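Long-range contact in type III CBASS phage resistance system CD-NTase-associated protein Cap8 (Pseudomonas aeruginosa, PDB 6P8P), which is a HORMA-domain protein that probably helps regulate a bacterial cGAS-like enzyme in immunity against bacteriophages: residues D66-R71 / L91-L96. The protein carries 2 engineered substitutions. Residues are numbered along the deposited sequence; the frame is centred on the assembly and turned at random. Where two conformers were deposited one is given.
Sequences DGPRTR and LGFEPL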
loop_
_atom_site.group_PDB
_atom_site.type_symbol
_atom_site.label_atom_id
_atom_site.label_comp_id
_atom_site.label_asym_id
_atom_site.label_seq_id
_atom_site.Cartn_x
_atom_site.Cartn_y
_atom_site.Cartn_z
ATOM N N ASP A 66 15.108 17.398 14.111
ATOM C CA ASP A 66 15.860 18.336 14.956
ATOM C C ASP A 66 14.948 18.706 16.127
ATOM O O ASP A 66 14.247 19.725 16.128
ATOM C CB ASP A 66 16.285 19.575 14.180
ATOM C CG ASP A 66 16.878 20.652 15.075
ATOM O OD1 ASP A 66 17.345 20.319 16.181
ATOM O OD2 ASP A 66 16.856 21.836 14.667
ATOM N N GLY A 67 14.908 17.828 17.119
ATOM C CA GLY A 67 13.991 17.978 18.216
ATOM C C GLY A 67 13.605 16.622 18.769
ATOM O O GLY A 67 14.267 15.608 18.511
ATOM N N PRO A 68 12.501 16.575 19.515
ATOM C CA PRO A 68 12.113 15.316 20.165
ATOM C C PRO A 68 11.735 14.227 19.175
ATOM O O PRO A 68 11.231 14.494 18.094
ATOM C CB PRO A 68 10.902 15.710 21.020
ATOM C CG PRO A 68 11.012 17.205 21.190
ATOM C CD PRO A 68 11.651 17.711 19.942
ATOM N N ARG A 69 11.971 12.988 19.581
ATOM C CA ARG A 69 11.494 11.817 18.857
ATOM C C ARG A 69 10.059 11.535 19.250
ATOM O O ARG A 69 9.676 11.744 20.406
ATOM C CB ARG A 69 12.390 10.626 19.197
ATOM C CG ARG A 69 11.885 9.286 18.800
ATOM C CD ARG A 69 12.924 8.208 19.125
ATOM N NE ARG A 69 14.210 8.519 18.521
ATOM C CZ ARG A 69 15.186 7.637 18.336
ATOM N NH1 ARG A 69 15.019 6.375 18.713
ATOM N NH2 ARG A 69 16.327 8.017 17.773
ATOM N N THR A 70 9.250 11.107 18.274
ATOM C CA THR A 70 7.842 10.804 18.507
ATOM C C THR A 70 7.618 9.338 18.185
ATOM O O THR A 70 7.906 8.899 17.061
ATOM C CB THR A 70 6.922 11.670 17.641
ATOM O OG1 THR A 70 7.231 13.042 17.832
ATOM C CG2 THR A 70 5.451 11.421 17.983
ATOM N N ARG A 71 7.062 8.600 19.139
ATOM C CA ARG A 71 6.653 7.215 18.947
ATOM C C ARG A 71 5.137 7.163 18.821
ATOM O O ARG A 71 4.425 7.650 19.713
ATOM C CB ARG A 71 7.111 6.358 20.135
ATOM C CG ARG A 71 8.593 6.128 20.180
ATOM C CD ARG A 71 9.021 5.392 21.466
ATOM N NE ARG A 71 10.442 5.076 21.428
ATOM C CZ ARG A 71 11.119 4.551 22.443
ATOM N NH1 ARG A 71 10.500 4.280 23.583
ATOM N NH2 ARG A 71 12.414 4.303 22.318
ATOM N N LEU A 91 1.124 17.773 19.403
ATOM C CA LEU A 91 2.508 17.752 19.844
ATOM C C LEU A 91 2.987 19.177 20.089
ATOM O O LEU A 91 2.694 20.084 19.300
ATOM C CB LEU A 91 3.387 17.073 18.779
ATOM C CG LEU A 91 3.161 15.566 18.663
ATOM C CD1 LEU A 91 3.813 15.046 17.381
ATOM C CD2 LEU A 91 3.698 14.794 19.839
ATOM N N GLY A 92 3.743 19.358 21.177
ATOM C CA GLY A 92 4.215 20.678 21.557
ATOM C C GLY A 92 5.558 21.064 20.959
ATOM O O GLY A 92 6.381 21.684 21.641
ATOM N N PHE A 93 5.779 20.710 19.688
ATOM C CA PHE A 93 6.998 20.999 18.944
ATOM C C PHE A 93 6.717 20.680 17.479
ATOM O O PHE A 93 5.704 20.055 17.149
ATOM C CB PHE A 93 8.183 20.179 19.455
ATOM C CG PHE A 93 7.942 18.693 19.456
ATOM C CD1 PHE A 93 7.333 18.073 20.522
ATOM C CD2 PHE A 93 8.329 17.913 18.363
ATOM C CE1 PHE A 93 7.090 16.706 20.520
ATOM C CE2 PHE A 93 8.094 16.549 18.360
ATOM C CZ PHE A 93 7.477 15.941 19.434
ATOM N N GLU A 94 7.627 21.122 16.594
ATOM C CA GLU A 94 7.531 20.826 15.162
ATOM C C GLU A 94 8.095 19.427 14.905
ATOM O O GLU A 94 9.317 19.241 14.926
ATOM C CB GLU A 94 8.281 21.874 14.334
ATOM C CG GLU A 94 8.264 21.594 12.822
ATOM C CD GLU A 94 9.015 22.636 11.995
ATOM O OE1 GLU A 94 9.384 23.693 12.549
ATOM O OE2 GLU A 94 9.217 22.412 10.782
ATOM N N PRO A 95 7.252 18.415 14.677
ATOM C CA PRO A 95 7.720 17.031 14.817
ATOM C C PRO A 95 8.609 16.544 13.669
ATOM O O PRO A 95 9.255 15.498 13.809
ATOM C CB PRO A 95 6.411 16.232 14.878
ATOM C CG PRO A 95 5.331 17.208 15.157
ATOM C CD PRO A 95 5.783 18.486 14.523
ATOM N N LEU A 96 8.644 17.239 12.538
ATOM C CA LEU A 96 9.537 16.876 11.441
ATOM C C LEU A 96 10.535 17.995 11.129
ATOM O O LEU A 96 11.007 18.134 10.006
ATOM C CB LEU A 96 8.736 16.504 10.200
ATOM C CG LEU A 96 7.781 15.311 10.356
ATOM C CD1 LEU A 96 7.052 15.045 9.048
ATOM C CD2 LEU A 96 8.484 14.058 10.819
HETATM O O HOH W 1 11.209 20.084 16.708
HETATM O O HOH W 2 9.272 13.878 16.203
#
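Thr70 OG1 and the carbonyl oxygens of Pro68 and Pro95 all converge on one water, which thereby bridges two segments that share no direct hydrogen bond. The water lies 2.7 Å from Thr70 OG1. Both it and the Thr70 hydroxyl sit in the plane of the Phe93 ring, at its edge, with Thr70 OG1 3.3 Å from Phe93 CZ. A second water, its oxygen 2.7 Å from Glu94 O, donates to that oxygen and to Asp66 O, linking the two backbones again in the loop before the strand. In this HORMA-domain protein the contact joins the start of strand 69-75, an inner strand of the mixed sheet, to the loop between helix 77-82 and strand 101-106. With CG between the backbone N and carbonyl carbon (chi1 55°), the Phe93 ring is placed to receive Pro68 on one face in a CH-pi contact: Pro68 CG stands 3.7 Å from the Phe93 ring centroid, 8° off the normal. Leu91 CB lies against the opposite face, toward the rim, while Leu91 CD1 meets Thr70 CG2 tip to tip at 4.0 Å. Phe93 and Leu91 also touch Val5 of neighbouring strand 4-10.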